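Local structure of alpha-1,2-mannosidase (Bacteroides thetaiotaomicron, 2WW2) at residues Gly37-Trp41 and Thr127-Phe133; Asn151-Thr157 and Asp209-Thr215; Ile380-Ser386 and Glu450-Ala454. The protein hydrolyses alpha-mannosidic linkages with inversion of configuration as a calcium-dependent member of glycoside hydrolase family 92, probably acting on alpha-1,2-linked mannose. All blocks are in the same frame, centred on the assembly; numbering follows the deposited sequence.

Contact 1 (Gly37-Trp41 and Thr127-Phe133); sequences GMNFW and TSRGAVF
This is a buried contact inside the N-terminal beta domain, between the loops that lead into strands 40-44 and 130-136 and the starts of those strands. The CA atoms of Gly37 and Ser128 lie 4.3 Å apart, and the backbones diverge to 7.8 Å between the CA atoms of Trp41 and Ala131. A direct hydrogen bond, nearly straight at 172°, runs from Asn39 N to Ser128 O (3.0 Å). Before it, Met38 adopts helical angles (-62/-38) and, with chi1 and chi2 t and chi3 p (88°), reaches along the aliphatic part of Arg129 (Met38 CE to Arg129 CG 3.8 Å). Thr127 forms an ST motif, its OG1 accepting from Gly130 N (2.8 Å) and also hydrogen-bonding Glu250, the carboxylate that forms the salt bridge with Arg129. The motif sits in the turn joining strand 121-126 to strand 130-136 of the large antiparallel sheet of this domain, placed in the galactose-mutarotase-like clan. Waters bridge polar groups between the segments: water 1 donates to Asn39 O and Thr127 O (both 2.8 Å), and water 3 links Trp41 NE1 (3.0 Å) to Arg129 O (2.9 Å). Broad Trp41 (m, chi2 80°) spans the remaining space. Small Ala131 permits a CH-pi contact, CB 3.6 Å from the centroid of the Trp41 five-membered ring, and Phe133 turns its edge to the six-membered ring (centroids 5.7 Å, planes at 85°).

Contact 2 (Asn151-Thr157 and Asp209-Thr215); sequences NGGSSIT and DVAADYT
Asp209 opens the second segment in a non-hydrogen-bonded pair with Thr157, and its t rotamer brings OD1 within 2.6 Å of Thr157 OG1, which donates to it. Val210 follows as a hydrogen-bonded pair with Ile156: N to Ile156 O 2.9 Å, O from Ile156 N 3.0 Å. Their beta-branched side chains meet on the same face as Ser154 (Val210 CG1 to Ile156 CB 4.0 Å). Ala211 faces Ser155 across CA atoms 4.1 Å apart, and both are small on this more open face. Strands 154-157 and 209-212 thus form a regular antiparallel pair, axes 4.7 Å apart at 177°, within the large beta sheet of the N-terminal domain; strand 164-169 lies beyond 154-159. Ala212 makes the next hydrogen-bonded pair, N to Ser154 O 3.2 Å and O from Ser154 N 3.0 Å. Asp213 then leaves the strand and takes two amides: O accepts from Gly153 N and OD1 from Gly152 N, each at 2.9 Å. The positive phi angles of both glycines (90° and 97°) suit residues without CB. Tyr214 packs its CB 4.0 Å from Asn151 CB and sends its hydroxyl to Asp148. Thr215 (p rotamer) turns inward, OG1 donating to Ser154 OG at 2.8 Å.

Contact 3 (Ile380-Ser386 and Glu450-Ala454); sequences IGNNSVS and EYAYA
Residues 380-386 run from an extended loop into the first turn of helix 383-393, while 450-454 is a turn within the longer helix 444-465, closed by Ala454 N to Glu450 O at 3.0 Å. The loop crosses close to the helix: CA of Gly381 is 5.2 Å from CA of Glu450, and CA of Asn382 is 5.9 Å from CA of Ala454. Gly381 has phi/psi of 98/176, where a CB would be jammed against the preceding carbonyl; its CA therefore packs directly on Glu450 CB (3.9 Å) and at the edge of the Tyr451 ring (CE1, 4.0 Å). Two waters serve the loop amides. Water 6 accepts from Asn382 N and donates to Glu450 O, both at 2.8 Å; water 5 accepts from Gly381 N (3.0 Å) and donates to Tyr451 OH (2.8 Å), a hydroxyl that also hydrogen-bonds Asp425 O.

Ile380 lays CD1 against Glu450 CG (3.7 Å), the apolar part of a side chain that curls in an m,m rotamer and whose carboxylate pairs with Arg336. Ala454 is small enough to admit Asn382, with Asn382 CB 3.7 Å from Ala454 CB. Val385 CG1 lies 4.0 Å from Ala454 O. Tyr453 brings its OH to 2.9 Å from Ser386 OG, within hydrogen-bonding distance, and hydrogen-bonds Pro647 O.

This loop-and-helix-start packing is consistent with the (alpha/alpha)6 barrel of the catalytic domain, whose clan is the six-hairpin glycosidases. Helix 401-413 meets Asn382, Ser384 and Val385, helix 331-334 lies against Ile380, Asn383 and Ser384, and Tyr453 also reaches the ring of Phe527.

How the contacts relate
Contacts 1 and 2 belong to the same N-terminal beta domain and reach one sheet, yet their nearest atoms are about 12 Å apart; contact 3 lies in the helical catalytic domain, its centre about 33 Å from that of contact 1 and 41 Å from that of contact 2. Contacts 1 and 3 are buried, whereas contact 2 has several exposed residues far from the chain's centre. The chemistry follows: contact 2 rests on repeated backbone pairing and short polar side chains, while contacts 1 and 3 combine aromatic side chains with bridging waters that satisfy polar groups where direct backbone pairing is sparse or missing.

Contact 1 (Gly37-Trp41 and Thr127-Phe133)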
ATOM      1  N   GLY A  37      36.940   6.618  20.535  1.00  7.71           N
ATOM      2  CA  GLY A  37      38.214   7.194  20.127  1.00  7.53           C
ATOM      3  C   GLY A  37      38.075   8.531  19.406  1.00  7.44           C
ATOM      4  O   GLY A  37      37.160   8.727  18.614  1.00  7.32           O
ATOM      5  N   MET A  38      39.015   9.436  19.672  1.00  7.28           N
ATOM      6  CA  MET A  38      38.983  10.764  19.062  1.00  7.79           C
ATOM      7  C   MET A  38      39.084  10.693  17.548  1.00  7.52           C
ATOM      8  O   MET A  38      38.414  11.442  16.866  1.00  8.38           O
ATOM      9  CB  MET A  38      40.120  11.642  19.604  1.00  7.64           C
ATOM     10  CG  MET A  38      40.070  13.091  19.058  1.00  9.19           C
ATOM     11  SD  MET A  38      41.389  14.113  19.769  1.00 13.12           S
ATOM     12  CE  MET A  38      42.707  13.791  18.621  1.00 10.61           C
ATOM     13  N   ASN A  39      39.901   9.780  17.016  1.00  7.28           N
ATOM     14  CA  ASN A  39      40.016   9.645  15.567  1.00  7.49           C
ATOM     15  C   ASN A  39      39.599   8.233  15.175  1.00  7.28           C
ATOM     16  O   ASN A  39      40.030   7.265  15.825  1.00  7.73           O
ATOM     17  CB  ASN A  39      41.461   9.897  15.086  1.00  7.48           C
ATOM     18  CG  ASN A  39      41.983  11.295  15.438  1.00  9.66           C
ATOM     19  OD1 ASN A  39      43.147  11.462  15.880  1.00 13.23           O
ATOM     20  ND2 ASN A  39      41.160  12.297  15.219  1.00  5.46           N
ATOM     21  N   PHE A  40      38.759   8.113  14.153  1.00  6.64           N
ATOM     22  CA  PHE A  40      38.421   6.790  13.575  1.00  6.99           C
ATOM     23  C   PHE A  40      39.126   6.650  12.249  1.00  7.36           C
ATOM     24  O   PHE A  40      39.531   7.658  11.646  1.00  6.84           O
ATOM     25  CB  PHE A  40      36.932   6.627  13.291  1.00  7.10           C
ATOM     26  CG  PHE A  40      36.031   6.632  14.522  1.00  8.02           C
ATOM     27  CD1 PHE A  40      36.557   6.485  15.802  1.00  7.77           C
ATOM     28  CD2 PHE A  40      34.642   6.752  14.361  1.00  7.81           C
ATOM     29  CE1 PHE A  40      35.727   6.479  16.933  1.00  9.29           C
ATOM     30  CE2 PHE A  40      33.778   6.746  15.485  1.00  8.76           C
ATOM     31  CZ  PHE A  40      34.317   6.618  16.762  1.00  8.48           C
ATOM     32  N   TRP A  41      39.232   5.411  11.766  1.00  6.55           N
ATOM     33  CA  TRP A  41      39.842   5.150  10.462  1.00  7.49           C
ATOM     34  C   TRP A  41      38.881   4.295   9.637  1.00  7.58           C
ATOM     35  O   TRP A  41      38.156   3.460  10.195  1.00  7.66           O
ATOM     36  CB  TRP A  41      41.235   4.483  10.618  1.00  7.53           C
ATOM     37  CG  TRP A  41      42.248   5.517  11.078  1.00  8.29           C
ATOM     38  CD1 TRP A  41      42.442   5.976  12.364  1.00  7.29           C
ATOM     39  CD2 TRP A  41      43.119   6.281  10.238  1.00  7.67           C
ATOM     40  NE1 TRP A  41      43.404   6.979  12.356  1.00  8.84           N
ATOM     41  CE2 TRP A  41      43.824   7.182  11.067  1.00  8.56           C
ATOM     42  CE3 TRP A  41      43.371   6.289   8.857  1.00  9.89           C
ATOM     43  CZ2 TRP A  41      44.787   8.061  10.564  1.00  9.03           C
ATOM     44  CZ3 TRP A  41      44.324   7.174   8.361  1.00  9.66           C
ATOM     45  CH2 TRP A  41      45.015   8.041   9.212  1.00 10.42           C
ATOM     46  N   THR A 127      44.605   3.427  17.418  1.00  8.43           N
ATOM     47  CA  THR A 127      44.584   3.675  18.843  1.00  7.91           C
ATOM     48  C   THR A 127      43.518   4.768  18.990  1.00  8.69           C
ATOM     49  O   THR A 127      42.809   5.042  18.028  1.00  9.06           O
ATOM     50  CB  THR A 127      45.960   4.188  19.342  1.00  7.98           C
ATOM     51  OG1 THR A 127      46.306   5.398  18.655  1.00  7.76           O
ATOM     52  CG2 THR A 127      47.069   3.130  19.091  1.00  6.19           C
ATOM     53  N   SER A 128      43.411   5.402  20.160  1.00  8.00           N
ATOM     54  CA  SER A 128      42.437   6.489  20.349  1.00  8.41           C
ATOM     55  C   SER A 128      42.661   7.623  19.346  1.00  8.24           C
ATOM     56  O   SER A 128      41.710   8.171  18.790  1.00  8.51           O
ATOM     57  CB  SER A 128      42.554   7.070  21.767  1.00  8.70           C
ATOM     58  OG  SER A 128      42.129   6.113  22.736  1.00 10.88           O
ATOM     59  N   ARG A 129      43.925   7.982  19.140  1.00  8.00           N
ATOM     60  CA  ARG A 129      44.256   9.163  18.347  1.00  7.61           C
ATOM     61  C   ARG A 129      45.206   8.881  17.180  1.00  7.37           C
ATOM     62  O   ARG A 129      45.442   9.744  16.357  1.00  7.51           O
ATOM     63  CB  ARG A 129      44.815  10.251  19.278  1.00  7.91           C
ATOM     64  CG  ARG A 129      43.801  10.636  20.358  1.00  7.77           C
ATOM     65  CD  ARG A 129      44.376  11.639  21.407  1.00  8.71           C
ATOM     66  NE  ARG A 129      43.421  11.761  22.498  1.00  8.18           N
ATOM     67  CZ  ARG A 129      43.306  10.875  23.477  1.00 10.98           C
ATOM     68  NH1 ARG A 129      44.096   9.805  23.507  1.00  8.26           N
ATOM     69  NH2 ARG A 129      42.398  11.059  24.427  1.00 10.90           N
ATOM     70  N   GLY A 130      45.704   7.653  17.065  1.00  7.70           N
ATOM     71  CA  GLY A 130      46.618   7.361  15.966  1.00  7.44           C
ATOM     72  C   GLY A 130      46.267   6.071  15.252  1.00  7.68           C
ATOM     73  O   GLY A 130      45.249   5.437  15.569  1.00  7.76           O
ATOM     74  N   ALA A 131      47.109   5.684  14.287  1.00  7.05           N
ATOM     75  CA  ALA A 131      46.916   4.419  13.555  1.00  7.17           C
ATOM     76  C   ALA A 131      48.256   3.907  13.075  1.00  6.88           C
ATOM     77  O   ALA A 131      49.204   4.679  12.924  1.00  7.12           O
ATOM     78  CB  ALA A 131      45.976   4.627  12.346  1.00  7.64           C
ATOM     79  N   VAL A 132      48.337   2.617  12.788  1.00  5.92           N
ATOM     80  CA  VAL A 132      49.543   2.069  12.178  1.00  6.84           C
ATOM     81  C   VAL A 132      49.092   1.196  11.023  1.00  6.86           C
ATOM     82  O   VAL A 132      48.114   0.480  11.172  1.00  6.35           O
ATOM     83  CB  VAL A 132      50.404   1.280  13.200  1.00  7.01           C
ATOM     84  CG1 VAL A 132      51.597   0.615  12.516  1.00  7.21           C
ATOM     85  CG2 VAL A 132      50.898   2.211  14.324  1.00  7.63           C
ATOM     86  N   PHE A 133      49.764   1.325   9.872  1.00  6.84           N
ATOM     87  CA  PHE A 133      49.492   0.531   8.675  1.00  7.77           C
ATOM     88  C   PHE A 133      50.650  -0.447   8.457  1.00  8.06           C
ATOM     89  O   PHE A 133      51.798  -0.140   8.812  1.00  8.56           O
ATOM     90  CB  PHE A 133      49.487   1.415   7.410  1.00  7.77           C
ATOM     91  CG  PHE A 133      48.306   2.355   7.285  1.00  8.33           C
ATOM     92  CD1 PHE A 133      47.378   2.195   6.252  1.00  7.59           C
ATOM     93  CD2 PHE A 133      48.144   3.410   8.173  1.00 10.54           C
ATOM     94  CE1 PHE A 133      46.296   3.067   6.121  1.00  9.89           C
ATOM     95  CE2 PHE A 133      47.049   4.287   8.044  1.00 10.65           C
ATOM     96  CZ  PHE A 133      46.136   4.120   7.020  1.00  8.89           C
TER
HETATM   97  O   HOH W   1      39.991   5.292  17.775  1.00  5.15           O
HETATM   98  O   HOH W   2      42.941   6.994  15.517  1.00  9.06           O
HETATM   99  O   HOH W   3      44.830   9.308  13.597  1.00 14.53           O

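Contact 2 (Asn151-Thr157 and Asp209-Thr215)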
ATOM      1  N   ASN A 151      40.341  19.072   0.680  1.00  9.22           N
ATOM      2  CA  ASN A 151      40.227  20.468   0.253  1.00  9.82           C
ATOM      3  C   ASN A 151      39.764  21.372   1.390  1.00  9.82           C
ATOM      4  O   ASN A 151      39.694  20.936   2.540  1.00  9.38           O
ATOM      5  CB  ASN A 151      39.334  20.622  -0.983  1.00 10.78           C
ATOM      6  CG  ASN A 151      37.883  20.264  -0.709  1.00 14.21           C
ATOM      7  OD1 ASN A 151      37.580  19.561   0.248  1.00 16.42           O
ATOM      8  ND2 ASN A 151      36.977  20.750  -1.554  1.00 16.59           N
ATOM      9  N   GLY A 152      39.490  22.639   1.081  1.00  9.20           N
ATOM     10  CA  GLY A 152      39.129  23.613   2.118  1.00  9.73           C
ATOM     11  C   GLY A 152      40.309  24.370   2.729  1.00  9.99           C
ATOM     12  O   GLY A 152      40.151  25.058   3.740  1.00  9.57           O
ATOM     13  N   GLY A 153      41.497  24.241   2.136  1.00  9.99           N
ATOM     14  CA  GLY A 153      42.678  24.959   2.639  1.00 10.54           C
ATOM     15  C   GLY A 153      43.539  24.088   3.543  1.00 10.41           C
ATOM     16  O   GLY A 153      43.448  24.166   4.771  1.00 11.14           O
ATOM     17  N   SER A 154      44.370  23.257   2.934  1.00  9.22           N
ATOM     18  CA  SER A 154      45.205  22.310   3.673  1.00  9.41           C
ATOM     19  C   SER A 154      46.676  22.555   3.340  1.00  9.36           C
ATOM     20  O   SER A 154      47.000  23.366   2.457  1.00  9.70           O
ATOM     21  CB  SER A 154      44.812  20.880   3.307  1.00  8.50           C
ATOM     22  OG  SER A 154      44.833  20.711   1.900  1.00  8.80           O
ATOM     23  N   SER A 155      47.569  21.865   4.050  1.00  9.78           N
ATOM     24  CA  SER A 155      49.009  21.983   3.784  1.00  9.75           C
ATOM     25  C   SER A 155      49.688  20.681   4.160  1.00  9.78           C
ATOM     26  O   SER A 155      49.245  19.968   5.079  1.00  9.79           O
ATOM     27  CB  SER A 155      49.617  23.118   4.605  1.00 10.55           C
ATOM     28  OG  SER A 155      49.430  22.859   5.997  1.00 11.59           O
ATOM     29  N   ILE A 156      50.761  20.373   3.444  1.00  8.99           N
ATOM     30  CA  ILE A 156      51.567  19.203   3.725  1.00  8.93           C
ATOM     31  C   ILE A 156      53.039  19.567   3.603  1.00  9.48           C
ATOM     32  O   ILE A 156      53.427  20.300   2.692  1.00  9.28           O
ATOM     33  CB  ILE A 156      51.296  18.068   2.702  1.00  8.60           C
ATOM     34  CG1 ILE A 156      49.805  17.718   2.651  1.00  9.41           C
ATOM     35  CG2 ILE A 156      52.107  16.811   3.060  1.00  8.22           C
ATOM     36  CD1 ILE A 156      49.466  16.707   1.534  1.00  9.52           C
ATOM     37  N   THR A 157      53.851  19.052   4.525  1.00 10.17           N
ATOM     38  CA  THR A 157      55.297  19.191   4.442  0.50 10.58           C
ATOM     39  C   THR A 157      55.939  17.810   4.538  1.00 11.03           C
ATOM     40  O   THR A 157      55.573  17.003   5.384  1.00 11.49           O
ATOM     41  CB  THR A 157      55.843  20.119   5.549  0.50 10.86           C
ATOM     42  OG1 THR A 157      55.260  21.420   5.409  0.50 10.99           O
ATOM     43  CG2 THR A 157      57.361  20.243   5.456  0.50 10.62           C
ATOM     44  N   ASP A 209      56.926  21.066   0.259  1.00 11.85           N
ATOM     45  CA  ASP A 209      56.063  21.924   1.055  1.00 12.31           C
ATOM     46  C   ASP A 209      54.967  22.459   0.150  1.00 11.40           C
ATOM     47  O   ASP A 209      55.263  23.056  -0.882  1.00 11.13           O
ATOM     48  CB  ASP A 209      56.880  23.074   1.648  1.00 13.17           C
ATOM     49  CG  ASP A 209      56.118  23.843   2.693  1.00 16.45           C
ATOM     50  OD1 ASP A 209      55.444  23.218   3.542  1.00 21.27           O
ATOM     51  OD2 ASP A 209      56.196  25.082   2.678  1.00 21.27           O
ATOM     52  N   VAL A 210      53.708  22.205   0.498  1.00  9.83           N
ATOM     53  CA  VAL A 210      52.602  22.653  -0.337  1.00  9.04           C
ATOM     54  C   VAL A 210      51.470  23.189   0.539  1.00  8.68           C
ATOM     55  O   VAL A 210      51.254  22.708   1.651  1.00  8.19           O
ATOM     56  CB  VAL A 210      52.112  21.522  -1.305  1.00  9.83           C
ATOM     57  CG1 VAL A 210      51.544  20.338  -0.524  1.00  8.32           C
ATOM     58  CG2 VAL A 210      51.079  22.065  -2.302  1.00 10.25           C
ATOM     59  N   ALA A 211      50.783  24.223   0.063  1.00  8.04           N
ATOM     60  CA  ALA A 211      49.571  24.710   0.726  1.00  7.83           C
ATOM     61  C   ALA A 211      48.685  25.254  -0.369  1.00  8.26           C
ATOM     62  O   ALA A 211      49.133  26.037  -1.216  1.00  8.73           O
ATOM     63  CB  ALA A 211      49.897  25.808   1.755  1.00  7.50           C
ATOM     64  N   ALA A 212      47.435  24.820  -0.376  1.00  8.10           N
ATOM     65  CA  ALA A 212      46.451  25.275  -1.353  1.00  8.55           C
ATOM     66  C   ALA A 212      45.085  24.849  -0.864  1.00  8.30           C
ATOM     67  O   ALA A 212      44.957  24.276   0.220  1.00  8.46           O
ATOM     68  CB  ALA A 212      46.727  24.652  -2.711  1.00  8.47           C
ATOM     69  N   ASP A 213      44.064  25.120  -1.665  1.00  8.36           N
ATOM     70  CA  ASP A 213      42.731  24.612  -1.361  1.00  8.47           C
ATOM     71  C   ASP A 213      42.782  23.092  -1.136  1.00  8.62           C
ATOM     72  O   ASP A 213      42.349  22.584  -0.091  1.00  8.23           O
ATOM     73  CB  ASP A 213      41.784  24.958  -2.510  1.00  9.16           C
ATOM     74  CG  ASP A 213      40.401  24.325  -2.358  1.00 10.02           C
ATOM     75  OD1 ASP A 213      39.833  24.330  -1.235  1.00  9.15           O
ATOM     76  OD2 ASP A 213      39.881  23.845  -3.386  1.00 10.42           O
ATOM     77  N   TYR A 214      43.311  22.381  -2.130  1.00  8.14           N
ATOM     78  CA  TYR A 214      43.408  20.918  -2.103  1.00  7.94           C
ATOM     79  C   TYR A 214      44.888  20.569  -2.238  1.00  7.55           C
ATOM     80  O   TYR A 214      45.547  21.045  -3.168  1.00  7.32           O
ATOM     81  CB  TYR A 214      42.622  20.333  -3.287  1.00  7.60           C
ATOM     82  CG  TYR A 214      42.629  18.811  -3.398  1.00  8.67           C
ATOM     83  CD1 TYR A 214      42.589  17.995  -2.265  1.00  7.15           C
ATOM     84  CD2 TYR A 214      42.641  18.194  -4.644  1.00  8.88           C
ATOM     85  CE1 TYR A 214      42.592  16.580  -2.389  1.00  8.40           C
ATOM     86  CE2 TYR A 214      42.633  16.818  -4.774  1.00  9.24           C
ATOM     87  CZ  TYR A 214      42.600  16.012  -3.647  1.00  9.46           C
ATOM     88  OH  TYR A 214      42.604  14.635  -3.818  1.00  9.66           O
ATOM     89  N   THR A 215      45.418  19.745  -1.332  1.00  7.75           N
ATOM     90  CA  THR A 215      46.812  19.310  -1.428  1.00  6.99           C
ATOM     91  C   THR A 215      46.950  17.808  -1.218  1.00  7.94           C
ATOM     92  O   THR A 215      46.204  17.215  -0.430  1.00  7.89           O
ATOM     93  CB  THR A 215      47.729  20.006  -0.388  1.00  8.02           C
ATOM     94  OG1 THR A 215      47.306  19.704   0.953  1.00  7.88           O
ATOM     95  CG2 THR A 215      47.729  21.528  -0.580  1.00  5.86           C
TER
HETATM   96  O   HOH W   4      38.737  21.503  -4.254  1.00 33.34           O

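Contact 3 (Ile380-Ser386 and Glu450-Ala454)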
ATOM      1  N   ILE A 380      15.600  18.176  16.488  1.00  7.25           N
ATOM      2  CA  ILE A 380      14.774  18.992  17.375  1.00  7.64           C
ATOM      3  C   ILE A 380      14.956  18.574  18.832  1.00  7.71           C
ATOM      4  O   ILE A 380      15.647  17.590  19.134  1.00  7.89           O
ATOM      5  CB  ILE A 380      13.263  18.834  17.028  1.00  8.04           C
ATOM      6  CG1 ILE A 380      12.812  17.391  17.313  1.00  8.05           C
ATOM      7  CG2 ILE A 380      12.965  19.256  15.559  1.00  6.94           C
ATOM      8  CD1 ILE A 380      11.325  17.164  17.036  1.00  9.97           C
ATOM      9  N   GLY A 381      14.322  19.319  19.734  1.00  8.22           N
ATOM     10  CA  GLY A 381      14.218  18.892  21.130  1.00  8.90           C
ATOM     11  C   GLY A 381      15.244  19.522  22.059  1.00  9.05           C
ATOM     12  O   GLY A 381      16.131  20.264  21.611  1.00  8.99           O
ATOM     13  N   ASN A 382      15.125  19.213  23.352  1.00  8.68           N
ATOM     14  CA  ASN A 382      16.074  19.670  24.359  1.00  8.95           C
ATOM     15  C   ASN A 382      16.585  18.442  25.103  1.00  9.01           C
ATOM     16  O   ASN A 382      16.604  18.388  26.337  1.00  8.03           O
ATOM     17  CB  ASN A 382      15.380  20.628  25.353  1.00  9.19           C
ATOM     18  CG  ASN A 382      15.014  21.969  24.721  1.00 10.59           C
ATOM     19  OD1 ASN A 382      15.633  22.431  23.736  1.00 15.16           O
ATOM     20  ND2 ASN A 382      14.013  22.599  25.273  1.00  8.07           N
ATOM     21  N   ASN A 383      16.994  17.428  24.351  1.00  9.17           N
ATOM     22  CA  ASN A 383      17.372  16.190  24.991  1.00  9.12           C
ATOM     23  C   ASN A 383      18.750  16.196  25.658  1.00  9.22           C
ATOM     24  O   ASN A 383      19.102  15.254  26.381  1.00  9.48           O
ATOM     25  CB  ASN A 383      17.165  15.020  24.030  1.00  9.56           C
ATOM     26  CG  ASN A 383      15.716  14.907  23.600  1.00  9.49           C
ATOM     27  OD1 ASN A 383      15.384  15.034  22.405  1.00 12.37           O
ATOM     28  ND2 ASN A 383      14.837  14.725  24.573  1.00  5.15           N
ATOM     29  N   SER A 384      19.511  17.267  25.448  1.00  8.50           N
ATOM     30  CA  SER A 384      20.668  17.525  26.291  1.00  8.46           C
ATOM     31  C   SER A 384      20.257  17.389  27.775  1.00  8.27           C
ATOM     32  O   SER A 384      21.012  16.876  28.618  1.00  7.39           O
ATOM     33  CB  SER A 384      21.192  18.941  26.049  1.00  7.79           C
ATOM     34  OG  SER A 384      20.142  19.899  26.202  1.00 10.14           O
ATOM     35  N   VAL A 385      19.069  17.894  28.087  1.00  8.08           N
ATOM     36  CA  VAL A 385      18.567  17.859  29.457  1.00  8.18           C
ATOM     37  C   VAL A 385      18.404  16.418  29.935  1.00  8.52           C
ATOM     38  O   VAL A 385      18.734  16.062  31.076  1.00  9.21           O
ATOM     39  CB  VAL A 385      17.221  18.602  29.532  1.00  8.23           C
ATOM     40  CG1 VAL A 385      16.598  18.427  30.894  1.00  9.45           C
ATOM     41  CG2 VAL A 385      17.449  20.105  29.190  1.00  7.97           C
ATOM     42  N   SER A 386      17.914  15.572  29.053  1.00  8.74           N
ATOM     43  CA  SER A 386      17.707  14.173  29.407  1.00  8.67           C
ATOM     44  C   SER A 386      19.018  13.486  29.812  1.00  8.79           C
ATOM     45  O   SER A 386      19.065  12.759  30.807  1.00  8.43           O
ATOM     46  CB  SER A 386      17.050  13.418  28.243  1.00  8.95           C
ATOM     47  OG  SER A 386      16.994  12.025  28.539  1.00 10.00           O
ATOM     48  N   GLU A 450       8.481  16.789  22.300  1.00  8.44           N
ATOM     49  CA  GLU A 450       9.836  16.699  22.848  1.00  8.84           C
ATOM     50  C   GLU A 450      10.004  17.669  24.031  1.00  8.42           C
ATOM     51  O   GLU A 450      10.657  17.350  25.027  1.00  8.00           O
ATOM     52  CB  GLU A 450      10.872  17.028  21.757  1.00  9.53           C
ATOM     53  CG  GLU A 450      10.896  16.045  20.566  1.00 11.71           C
ATOM     54  CD  GLU A 450      11.686  14.767  20.846  1.00 14.96           C
ATOM     55  OE1 GLU A 450      12.468  14.767  21.821  1.00 17.20           O
ATOM     56  OE2 GLU A 450      11.532  13.751  20.093  1.00 14.52           O
ATOM     57  N   TYR A 451       9.411  18.848  23.926  1.00  8.60           N
ATOM     58  CA  TYR A 451       9.562  19.855  24.979  1.00  8.33           C
ATOM     59  C   TYR A 451       8.829  19.488  26.279  1.00  8.29           C
ATOM     60  O   TYR A 451       9.329  19.776  27.376  1.00  8.55           O
ATOM     61  CB  TYR A 451       9.057  21.221  24.521  1.00  8.47           C
ATOM     62  CG  TYR A 451       9.757  21.824  23.314  1.00  7.91           C
ATOM     63  CD1 TYR A 451      10.971  21.322  22.845  1.00  7.60           C
ATOM     64  CD2 TYR A 451       9.190  22.901  22.650  1.00  7.95           C
ATOM     65  CE1 TYR A 451      11.591  21.888  21.728  1.00  5.81           C
ATOM     66  CE2 TYR A 451       9.805  23.483  21.544  1.00  6.92           C
ATOM     67  CZ  TYR A 451      11.000  22.964  21.090  1.00  6.96           C
ATOM     68  OH  TYR A 451      11.609  23.527  19.994  1.00  7.11           O
ATOM     69  N   ALA A 452       7.641  18.901  26.167  1.00  7.60           N
ATOM     70  CA  ALA A 452       6.898  18.484  27.367  1.00  8.39           C
ATOM     71  C   ALA A 452       7.730  17.461  28.165  1.00  8.48           C
ATOM     72  O   ALA A 452       7.764  17.472  29.397  1.00  8.48           O
ATOM     73  CB  ALA A 452       5.542  17.901  26.979  1.00  7.63           C
ATOM     74  N   TYR A 453       8.419  16.586  27.444  1.00  8.71           N
ATOM     75  CA  TYR A 453       9.327  15.619  28.069  1.00  8.88           C
ATOM     76  C   TYR A 453      10.542  16.291  28.735  1.00  9.29           C
ATOM     77  O   TYR A 453      10.912  15.962  29.885  1.00  9.71           O
ATOM     78  CB  TYR A 453       9.806  14.599  27.023  1.00  8.83           C
ATOM     79  CG  TYR A 453      10.974  13.748  27.518  1.00  8.95           C
ATOM     80  CD1 TYR A 453      10.812  12.848  28.562  1.00  8.95           C
ATOM     81  CD2 TYR A 453      12.245  13.862  26.935  1.00  7.23           C
ATOM     82  CE1 TYR A 453      11.880  12.071  29.012  1.00  9.05           C
ATOM     83  CE2 TYR A 453      13.308  13.103  27.381  1.00  7.43           C
ATOM     84  CZ  TYR A 453      13.120  12.204  28.410  1.00  7.92           C
ATOM     85  OH  TYR A 453      14.174  11.462  28.863  1.00  8.66           O
ATOM     86  N   ALA A 454      11.176  17.217  28.024  1.00  8.55           N
ATOM     87  CA  ALA A 454      12.339  17.897  28.584  1.00  8.45           C
ATOM     88  C   ALA A 454      11.911  18.696  29.813  1.00  8.39           C
ATOM     89  O   ALA A 454      12.642  18.786  30.796  1.00  8.27           O
ATOM     90  CB  ALA A 454      12.986  18.836  27.541  1.00  8.08           C
TER
HETATM   91  O   HOH W   5      13.522  22.004  18.685  1.00 10.34           O
HETATM   92  O   HOH W   6      13.422  17.212  24.455  1.00 10.95           O